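Lectin CEL-I, N-acetyl-D-galactosamine-specific C-type (Cucumaria echinata, PDB 4WQQ) is a calcium-dependent C-type lectin specific for galactose and N-acetylgalactosamine, here engineered to recognise mannose, which it binds in this crystal. Local coordinates at residues Trp62-Trp73 / Asn126-Met135; Trp25-Val33 / Asn41-Val49. The protein carries 3 engineered substitutions. All coordinates share one frame; numbering follows the deposited sequence.

Interaction 1. Residues Trp62-Trp73 / Asn126-Met135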
loop_
_atom_site.group_PDB
_atom_site.type_symbol
_atom_site.label_atom_id
_atom_site.label_comp_id
_atom_site.label_asym_id
_atom_site.label_seq_id
_atom_site.Cartn_x
_atom_site.Cartn_y
_atom_site.Cartn_z
ATOM N N TRP A 62 -18.390 7.634 -5.806
ATOM C CA TRP A 62 -19.393 6.737 -6.278
ATOM C C TRP A 62 -20.246 7.355 -7.420
ATOM O O TRP A 62 -20.373 6.792 -8.508
ATOM C CB TRP A 62 -20.274 6.304 -5.096
ATOM C CG TRP A 62 -21.535 5.624 -5.494
ATOM C CD1 TRP A 62 -21.719 4.752 -6.539
ATOM C CD2 TRP A 62 -22.778 5.653 -4.785
ATOM N NE1 TRP A 62 -22.969 4.284 -6.540
ATOM C CE2 TRP A 62 -23.661 4.825 -5.494
ATOM C CE3 TRP A 62 -23.251 6.345 -3.641
ATOM C CZ2 TRP A 62 -24.983 4.647 -5.115
ATOM C CZ3 TRP A 62 -24.548 6.198 -3.287
ATOM C CH2 TRP A 62 -25.401 5.296 -4.000
ATOM N N ARG A 63 -20.817 8.540 -7.126
ATOM C CA ARG A 63 -21.781 9.157 -8.032
ATOM C C ARG A 63 -21.129 9.765 -9.260
ATOM O O ARG A 63 -21.815 9.939 -10.286
ATOM C CB ARG A 63 -22.639 10.136 -7.257
ATOM C CG ARG A 63 -23.397 9.525 -6.083
ATOM C CD ARG A 63 -24.214 8.316 -6.487
ATOM N NE ARG A 63 -25.259 8.674 -7.433
ATOM C CZ ARG A 63 -26.029 7.825 -8.095
ATOM N NH1 ARG A 63 -25.870 6.526 -7.990
ATOM N NH2 ARG A 63 -26.965 8.275 -8.874
ATOM N N GLY A 64 -19.801 9.895 -9.232
ATOM C CA GLY A 64 -19.055 10.251 -10.462
ATOM C C GLY A 64 -18.902 9.122 -11.440
ATOM O O GLY A 64 -18.758 9.314 -12.666
ATOM N N ILE A 65 -18.970 7.883 -10.940
ATOM C CA ILE A 65 -18.910 6.754 -11.800
ATOM C C ILE A 65 -20.273 6.137 -12.115
ATOM O O ILE A 65 -20.509 5.636 -13.235
ATOM C CB ILE A 65 -17.954 5.730 -11.147
ATOM C CG1 ILE A 65 -16.552 6.376 -11.188
ATOM C CG2 ILE A 65 -17.915 4.437 -11.963
ATOM C CD1 ILE A 65 -15.630 5.781 -10.189
ATOM N N ASP A 66 -21.145 6.083 -11.121
ATOM C CA ASP A 66 -22.437 5.420 -11.226
ATOM C C ASP A 66 -23.552 6.465 -11.149
ATOM O O ASP A 66 -23.773 7.133 -10.119
ATOM C CB ASP A 66 -22.553 4.409 -10.077
ATOM C CG ASP A 66 -23.886 3.686 -10.016
ATOM O OD1 ASP A 66 -24.682 3.659 -11.009
ATOM O OD2 ASP A 66 -24.153 3.056 -8.941
ATOM N N SER A 67 -24.253 6.625 -12.265
ATOM C CA SER A 67 -25.377 7.533 -12.267
ATOM C C SER A 67 -26.719 6.871 -12.018
ATOM O O SER A 67 -27.755 7.538 -12.070
ATOM C CB SER A 67 -25.390 8.299 -13.605
ATOM O OG SER A 67 -25.598 7.418 -14.660
ATOM N N GLN A 68 -26.742 5.563 -11.737
ATOM C CA GLN A 68 -28.012 4.864 -11.648
ATOM C C GLN A 68 -28.645 5.095 -10.271
ATOM O O GLN A 68 -27.929 5.235 -9.310
ATOM C CB GLN A 68 -27.848 3.371 -11.902
ATOM C CG GLN A 68 -27.333 2.977 -13.264
ATOM C CD GLN A 68 -27.090 1.496 -13.357
ATOM O OE1 GLN A 68 -26.760 0.818 -12.342
ATOM N NE2 GLN A 68 -27.228 0.950 -14.595
ATOM N N ALA A 69 -29.970 5.106 -10.184
ATOM C CA ALA A 69 -30.659 5.182 -8.881
ATOM C C ALA A 69 -30.419 3.817 -8.158
ATOM O O ALA A 69 -30.451 2.776 -8.760
ATOM C CB ALA A 69 -32.110 5.459 -9.034
ATOM N N GLY A 70 -29.976 3.887 -6.940
ATOM C CA GLY A 70 -29.560 2.654 -6.240
ATOM C C GLY A 70 -28.744 3.022 -5.079
ATOM O O GLY A 70 -28.672 4.167 -4.689
ATOM N N GLN A 71 -28.162 2.003 -4.453
ATOM C CA GLN A 71 -27.491 2.177 -3.215
ATOM C C GLN A 71 -26.067 1.647 -3.313
ATOM O O GLN A 71 -25.674 1.000 -4.296
ATOM C CB GLN A 71 -28.268 1.459 -2.066
ATOM C CG GLN A 71 -29.641 2.071 -1.714
ATOM C CD GLN A 71 -30.719 1.691 -2.690
ATOM O OE1 GLN A 71 -30.912 0.506 -3.048
ATOM N NE2 GLN A 71 -31.460 2.689 -3.154
ATOM N N LEU A 72 -25.316 1.956 -2.266
ATOM C CA LEU A 72 -23.903 1.617 -2.110
ATOM C C LEU A 72 -23.685 0.930 -0.776
ATOM O O LEU A 72 -23.780 1.542 0.288
ATOM C CB LEU A 72 -23.040 2.857 -2.226
ATOM C CG LEU A 72 -21.498 2.662 -2.123
ATOM C CD1 LEU A 72 -20.902 2.132 -3.401
ATOM C CD2 LEU A 72 -20.772 3.897 -1.714
ATOM N N TRP A 73 -23.339 -0.361 -0.798
ATOM C CA TRP A 73 -22.902 -1.016 0.466
ATOM C C TRP A 73 -21.720 -0.387 1.125
ATOM O O TRP A 73 -20.708 -0.060 0.461
ATOM C CB TRP A 73 -22.540 -2.470 0.218
ATOM C CG TRP A 73 -23.696 -3.365 -0.250
ATOM C CD1 TRP A 73 -23.691 -4.174 -1.323
ATOM C CD2 TRP A 73 -24.958 -3.598 0.413
ATOM N NE1 TRP A 73 -24.862 -4.863 -1.423
ATOM C CE2 TRP A 73 -25.669 -4.539 -0.386
ATOM C CE3 TRP A 73 -25.571 -3.095 1.597
ATOM C CZ2 TRP A 73 -26.973 -5.003 -0.036
ATOM C CZ3 TRP A 73 -26.833 -3.543 1.934
ATOM C CH2 TRP A 73 -27.533 -4.512 1.086
ATOM N N ASN A 126 -30.546 -2.402 5.112
ATOM C CA ASN A 126 -31.267 -3.216 4.166
ATOM C C ASN A 126 -30.981 -4.708 4.467
ATOM O O ASN A 126 -30.201 -5.059 5.374
ATOM C CB ASN A 126 -30.921 -2.776 2.732
ATOM C CG ASN A 126 -32.104 -2.908 1.754
ATOM O OD1 ASN A 126 -32.908 -3.853 1.838
ATOM N ND2 ASN A 126 -32.209 -1.976 0.786
ATOM N N SER A 127 -31.603 -5.568 3.695
ATOM C CA SER A 127 -31.604 -6.975 4.018
ATOM C C SER A 127 -30.466 -7.763 3.383
ATOM O O SER A 127 -29.776 -7.285 2.526
ATOM C CB SER A 127 -32.915 -7.561 3.533
ATOM O OG SER A 127 -32.836 -7.697 2.114
ATOM N N ALA A 128 -30.386 -9.038 3.730
ATOM C CA ALA A 128 -29.352 -9.894 3.139
ATOM C C ALA A 128 -29.606 -10.313 1.743
ATOM O O ALA A 128 -28.708 -10.864 1.068
ATOM C CB ALA A 128 -29.195 -11.126 4.070
ATOM N N ALA A 129 -30.814 -10.117 1.273
ATOM C CA ALA A 129 -31.155 -10.420 -0.107
ATOM C C ALA A 129 -31.092 -9.216 -1.019
ATOM O O ALA A 129 -31.090 -9.371 -2.191
ATOM C CB ALA A 129 -32.543 -11.036 -0.171
ATOM N N ALA A 130 -31.073 -8.000 -0.463
ATOM C CA ALA A 130 -30.941 -6.795 -1.242
ATOM C C ALA A 130 -29.617 -6.764 -1.981
ATOM O O ALA A 130 -28.657 -7.475 -1.632
ATOM C CB ALA A 130 -31.065 -5.609 -0.300
ATOM N N GLN A 131 -29.597 -6.009 -3.059
ATOM C CA GLN A 131 -28.376 -5.860 -3.812
ATOM C C GLN A 131 -28.069 -4.373 -4.000
ATOM O O GLN A 131 -28.969 -3.555 -4.018
ATOM C CB GLN A 131 -28.454 -6.592 -5.163
ATOM C CG GLN A 131 -28.697 -8.092 -4.969
ATOM C CD GLN A 131 -28.159 -9.038 -6.020
ATOM O OE1 GLN A 131 -28.503 -10.238 -6.009
ATOM N NE2 GLN A 131 -27.360 -8.567 -6.910
ATOM N N ALA A 132 -26.775 -4.057 -4.146
ATOM C CA ALA A 132 -26.260 -2.735 -4.239
ATOM C C ALA A 132 -24.876 -2.788 -4.825
ATOM O O ALA A 132 -24.296 -3.868 -4.905
ATOM C CB ALA A 132 -26.228 -2.002 -2.894
ATOM N N LYS A 133 -24.364 -1.596 -5.194
ATOM C CA LYS A 133 -22.980 -1.426 -5.638
ATOM C C LYS A 133 -22.096 -1.481 -4.377
ATOM O O LYS A 133 -22.655 -1.556 -3.285
ATOM C CB LYS A 133 -22.801 -0.139 -6.417
ATOM C CG LYS A 133 -23.828 0.045 -7.506
ATOM C CD LYS A 133 -23.776 -1.014 -8.589
ATOM C CE LYS A 133 -24.909 -0.758 -9.648
ATOM N NZ LYS A 133 -24.705 0.541 -10.352
ATOM N N TYR A 134 -20.773 -1.468 -4.499
ATOM C CA TYR A 134 -19.962 -1.467 -3.280
ATOM C C TYR A 134 -18.653 -0.722 -3.449
ATOM O O TYR A 134 -18.191 -0.487 -4.523
ATOM C CB TYR A 134 -19.775 -2.881 -2.721
ATOM C CG TYR A 134 -18.989 -3.808 -3.605
ATOM C CD1 TYR A 134 -19.584 -4.480 -4.645
ATOM C CD2 TYR A 134 -17.615 -4.071 -3.336
ATOM C CE1 TYR A 134 -18.850 -5.355 -5.400
ATOM C CE2 TYR A 134 -16.882 -4.917 -4.089
ATOM C CZ TYR A 134 -17.478 -5.562 -5.134
ATOM O OH TYR A 134 -16.778 -6.465 -5.946
ATOM N N MET A 135 -18.118 -0.351 -2.318
ATOM C CA MET A 135 -16.869 0.375 -2.260
ATOM C C MET A 135 -15.948 -0.292 -1.218
ATOM O O MET A 135 -16.360 -0.547 -0.071
ATOM C CB MET A 135 -17.228 1.749 -1.748
ATOM C CG MET A 135 -16.112 2.677 -1.399
ATOM S SD MET A 135 -15.613 3.690 -2.765
ATOM C CE MET A 135 -17.108 4.569 -3.409
HETATM O O HOH W 1 -30.253 -2.103 -1.927
HETATM O O HOH W 2 -28.863 -0.698 -5.482
#

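Interaction 2. Residues Trp25-Val33 / Asn41-Val49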
loop_
_atom_site.group_PDB
_atom_site.type_symbol
_atom_site.label_atom_id
_atom_site.label_comp_id
_atom_site.label_asym_id
_atom_site.label_seq_id
_atom_site.Cartn_x
_atom_site.Cartn_y
_atom_site.Cartn_z
ATOM N N TRP A 25 -24.668 -7.774 0.190
ATOM C CA TRP A 25 -23.736 -7.234 1.154
ATOM C C TRP A 25 -22.660 -8.289 1.490
ATOM O O TRP A 25 -21.483 -7.960 1.538
ATOM C CB TRP A 25 -24.412 -6.782 2.420
ATOM C CG TRP A 25 -23.520 -6.097 3.419
ATOM C CD1 TRP A 25 -23.304 -4.763 3.550
ATOM C CD2 TRP A 25 -22.748 -6.716 4.449
ATOM N NE1 TRP A 25 -22.437 -4.524 4.570
ATOM C CE2 TRP A 25 -22.096 -5.708 5.154
ATOM C CE3 TRP A 25 -22.559 -8.035 4.863
ATOM C CZ2 TRP A 25 -21.268 -5.983 6.263
ATOM C CZ3 TRP A 25 -21.765 -8.284 5.970
ATOM C CH2 TRP A 25 -21.151 -7.277 6.659
ATOM N N GLU A 26 -23.104 -9.519 1.701
ATOM C CA GLU A 26 -22.188 -10.610 2.070
ATOM C C GLU A 26 -21.170 -10.808 0.972
ATOM O O GLU A 26 -19.966 -10.925 1.245
ATOM C CB GLU A 26 -22.995 -11.888 2.288
ATOM C CG GLU A 26 -22.578 -12.622 3.536
ATOM C CD GLU A 26 -21.648 -13.757 3.249
ATOM O OE1 GLU A 26 -22.089 -14.933 3.435
ATOM O OE2 GLU A 26 -20.485 -13.466 2.843
ATOM N N ASN A 27 -21.580 -10.804 -0.287
ATOM C CA ASN A 27 -20.612 -11.017 -1.330
ATOM C C ASN A 27 -19.725 -9.787 -1.554
ATOM O O ASN A 27 -18.563 -9.916 -1.797
ATOM C CB ASN A 27 -21.272 -11.399 -2.628
ATOM C CG ASN A 27 -20.263 -11.660 -3.711
ATOM O OD1 ASN A 27 -19.423 -12.587 -3.596
ATOM N ND2 ASN A 27 -20.292 -10.870 -4.724
ATOM N N ALA A 28 -20.294 -8.569 -1.392
ATOM C CA ALA A 28 -19.460 -7.370 -1.434
ATOM C C ALA A 28 -18.337 -7.419 -0.332
ATOM O O ALA A 28 -17.205 -7.024 -0.570
ATOM C CB ALA A 28 -20.329 -6.155 -1.316
ATOM N N HIS A 29 -18.699 -7.825 0.870
ATOM C CA HIS A 29 -17.802 -7.919 1.984
ATOM C C HIS A 29 -16.659 -8.869 1.619
ATOM O O HIS A 29 -15.474 -8.526 1.757
ATOM C CB HIS A 29 -18.566 -8.400 3.205
ATOM C CG HIS A 29 -17.734 -8.463 4.440
ATOM N ND1 HIS A 29 -18.127 -9.134 5.559
ATOM C CD2 HIS A 29 -16.603 -7.805 4.777
ATOM C CE1 HIS A 29 -17.198 -8.996 6.502
ATOM N NE2 HIS A 29 -16.255 -8.203 6.045
ATOM N N HIS A 30 -17.050 -10.071 1.160
ATOM C CA HIS A 30 -16.097 -11.055 0.631
ATOM C C HIS A 30 -15.166 -10.491 -0.436
ATOM O O HIS A 30 -13.954 -10.670 -0.341
ATOM C CB HIS A 30 -16.877 -12.284 0.101
ATOM C CG HIS A 30 -16.039 -13.237 -0.695
ATOM N ND1 HIS A 30 -15.284 -14.240 -0.110
ATOM C CD2 HIS A 30 -15.810 -13.316 -2.022
ATOM C CE1 HIS A 30 -14.636 -14.907 -1.055
ATOM N NE2 HIS A 30 -14.922 -14.354 -2.214
ATOM N N GLU A 31 -15.700 -9.811 -1.454
ATOM C CA GLU A 31 -14.912 -9.306 -2.524
ATOM C C GLU A 31 -13.925 -8.274 -2.007
ATOM O O GLU A 31 -12.745 -8.322 -2.336
ATOM C CB GLU A 31 -15.801 -8.639 -3.586
ATOM C CG GLU A 31 -16.497 -9.634 -4.497
ATOM C CD GLU A 31 -15.526 -10.461 -5.312
ATOM O OE1 GLU A 31 -15.840 -11.643 -5.531
ATOM O OE2 GLU A 31 -14.470 -9.943 -5.724
ATOM N N CYS A 32 -14.371 -7.342 -1.179
ATOM C CA CYS A 32 -13.402 -6.370 -0.628
ATOM C C CYS A 32 -12.255 -6.994 0.161
ATOM O O CYS A 32 -11.111 -6.638 0.001
ATOM C CB CYS A 32 -14.057 -5.278 0.289
ATOM S SG CYS A 32 -15.112 -4.112 -0.615
ATOM N N VAL A 33 -12.591 -7.930 1.040
ATOM C CA VAL A 33 -11.593 -8.502 1.909
ATOM C C VAL A 33 -10.560 -9.293 1.091
ATOM O O VAL A 33 -9.384 -9.404 1.483
ATOM C CB VAL A 33 -12.274 -9.318 3.027
ATOM C CG1 VAL A 33 -11.236 -10.093 3.825
ATOM C CG2 VAL A 33 -12.996 -8.386 3.979
ATOM N N ASN A 41 0.419 -5.922 6.138
ATOM C CA ASN A 41 -0.652 -5.590 7.096
ATOM C C ASN A 41 -1.627 -4.605 6.527
ATOM O O ASN A 41 -2.047 -3.653 7.160
ATOM C CB ASN A 41 -0.057 -5.075 8.410
ATOM C CG ASN A 41 0.741 -6.120 9.091
ATOM O OD1 ASN A 41 0.364 -7.298 9.117
ATOM N ND2 ASN A 41 1.921 -5.754 9.499
ATOM N N VAL A 42 -1.974 -4.835 5.261
ATOM C CA VAL A 42 -3.004 -4.016 4.607
ATOM C C VAL A 42 -4.348 -4.727 4.637
ATOM O O VAL A 42 -4.543 -5.789 4.004
ATOM C CB VAL A 42 -2.659 -3.677 3.145
ATOM C CG1 VAL A 42 -3.700 -2.786 2.507
ATOM C CG2 VAL A 42 -1.290 -3.008 3.069
ATOM N N ARG A 43 -5.281 -4.164 5.370
ATOM C CA ARG A 43 -6.664 -4.670 5.325
ATOM C C ARG A 43 -7.395 -3.986 4.210
ATOM O O ARG A 43 -7.366 -2.785 4.096
ATOM C CB ARG A 43 -7.365 -4.389 6.675
ATOM C CG ARG A 43 -8.877 -4.507 6.591
ATOM C CD ARG A 43 -9.632 -4.056 7.826
ATOM N NE ARG A 43 -9.304 -4.895 8.955
ATOM C CZ ARG A 43 -9.856 -6.074 9.191
ATOM N NH1 ARG A 43 -10.927 -6.480 8.529
ATOM N NH2 ARG A 43 -9.388 -6.823 10.147
ATOM N N SER A 44 -8.035 -4.786 3.351
ATOM C CA SER A 44 -9.055 -4.316 2.450
ATOM C C SER A 44 -10.384 -4.757 2.986
ATOM O O SER A 44 -10.539 -5.870 3.413
ATOM C CB SER A 44 -8.796 -4.865 1.047
ATOM O OG SER A 44 -9.769 -4.449 0.086
ATOM N N ASP A 45 -11.368 -3.866 2.979
ATOM C CA ASP A 45 -12.668 -4.176 3.595
ATOM C C ASP A 45 -13.709 -3.251 2.999
ATOM O O ASP A 45 -13.384 -2.312 2.194
ATOM C CB ASP A 45 -12.532 -4.040 5.097
ATOM C CG ASP A 45 -13.442 -4.942 5.874
ATOM O OD1 ASP A 45 -14.619 -5.162 5.441
ATOM O OD2 ASP A 45 -13.057 -5.339 7.001
ATOM N N LEU A 46 -14.958 -3.514 3.249
ATOM C CA LEU A 46 -15.981 -2.529 2.921
ATOM C C LEU A 46 -15.654 -1.183 3.605
ATOM O O LEU A 46 -15.122 -1.166 4.678
ATOM C CB LEU A 46 -17.359 -3.021 3.373
ATOM C CG LEU A 46 -18.010 -4.026 2.399
ATOM C CD1 LEU A 46 -19.162 -4.741 3.053
ATOM C CD2 LEU A 46 -18.431 -3.419 1.066
ATOM N N VAL A 47 -15.986 -0.089 2.953
ATOM C CA VAL A 47 -15.669 1.264 3.456
ATOM C C VAL A 47 -16.346 1.480 4.807
ATOM O O VAL A 47 -17.526 1.129 5.037
ATOM C CB VAL A 47 -16.058 2.303 2.362
ATOM C CG1 VAL A 47 -17.559 2.293 2.133
ATOM C CG2 VAL A 47 -15.567 3.681 2.721
ATOM N N SER A 48 -15.584 2.063 5.731
ATOM C CA SER A 48 -16.119 2.636 6.962
ATOM C C SER A 48 -16.023 4.144 6.851
ATOM O O SER A 48 -15.156 4.612 6.139
ATOM C CB SER A 48 -15.360 2.120 8.148
ATOM O OG SER A 48 -13.982 2.467 8.086
ATOM N N VAL A 49 -16.875 4.880 7.575
ATOM C CA VAL A 49 -17.054 6.373 7.353
ATOM C C VAL A 49 -16.928 7.042 8.716
ATOM O O VAL A 49 -17.665 6.718 9.643
ATOM C CB VAL A 49 -18.384 6.695 6.669
ATOM C CG1 VAL A 49 -18.493 8.197 6.335
ATOM C CG2 VAL A 49 -18.468 5.921 5.354
HETATM O O HOH W 3 -14.035 -7.783 7.587
#

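Interaction 1. Residues Trp62-Trp73 / Asn126-Met135
Two backbone bonds join strand 71-73 to strand 132-135 in parallel pairing: Lys133 N donates to Gln71 O (3.0 Å, 153° at the hydrogen), and Trp73 N donates to Lys133 O at 2.8 Å. Beside them the methyl of Ala132 sits over one face of the Trp73 indole, its CB 3.5 Å from the centroid of the five-membered ring and 11° off the normal, a CH-pi contact. Ala130 O meets the same ring at its edge, in plane, 3.4 Å from Trp73 CZ2, while Trp73 NE1 is bonded to Thr23 O. On the other face of the sheet Lys133 turns back through bends at chi2 and chi4, which carry its NZ to Gln68 OE1 (2.9 Å) and into a salt bridge with Asp66 OD2 (2.9 Å) whose hydrogen bond is weak; Asn20 OD1 is a further acceptor for NZ.

The second shell holds that carboxylate. Trp62 NE1 donates to Asp66 OD2 on its anti side, tilted out of the carboxylate plane, and Gln68 N reaches Asp66 OD1 from above that plane, closing an Asx turn. Two waters link Gln71 to Gln131 O. Beyond Asn126, which touches mannose, the chain enters strand 132-140, whose parallel pairing with strand 71-77 belongs to the C-type lectin fold, with Trp62 of helix 52-65 joined to it through Asp66.

Interaction 2. Residues Trp25-Val33 / Asn41-Val49
A short hydrogen bond from a strand side chain to a helix carbonyl marks this contact: Ser44 OG donates to Cys32 O at 2.6 Å, tilted well out of the carbonyl plane. The serine OG is turned away from its own backbone N, which carries it across to the helix carbonyl. One residue along the helix, Val33 CA makes a CA-H...O contact with Ser44 O, 3.2 Å long and 165° at the hydrogen.

Leu46 supplies the apolar part, its two methyls pointing to different partners. CD1 rests over the Trp25 indole, 3.9 Å from the centroid of the five-membered ring and 27° off its normal, and also packs on His29 CA; CD2 meets Cys32 SG at 3.8 Å and the methyl of Ala28. At the polar margin the planes of the His29 ring and the Asp45 carboxylate are nearly parallel, Asp45 OD1 meets the ring edge 3.4 Å from His29 CD2, and a water joins His29 NE2 to Asp45 OD2. The latter oxygen also takes a salt bridge from Arg43 NH1, while Asp45 OD1 is bonded to Thr88 OG1.

Helix 25-33 and strand 42-46 run nearly antiparallel, at 162° with their axes 6.2 Å apart. Strand 132-140 borders both, pairing with strand 42-46 and bonded to the helix by the Cys32-Cys136 disulfide.

Both contacts are largely buried and converge on strand 132-140, which pairs in parallel with strand 71-77 and antiparallel with strand 42-46. Interaction 1 is strand pairing with a buried lysine held by polar groups; interaction 2 is a helix laid along a strand, with methyl packing at its centre and a water-bridged polar margin. They meet directly: Met135 O and Val47 N, 3.1 Å apart, make a probable hydrogen bond, the rings of Trp73 and Trp25 meet edge-to-face, and Tyr134 CG packs on Ala28 CB at 3.5 Å. Interaction 1 extends to the mannose pocket through Asn126, whereas Trp25 of interaction 2 stays about 12 Å from the sugar, measured from its side chain.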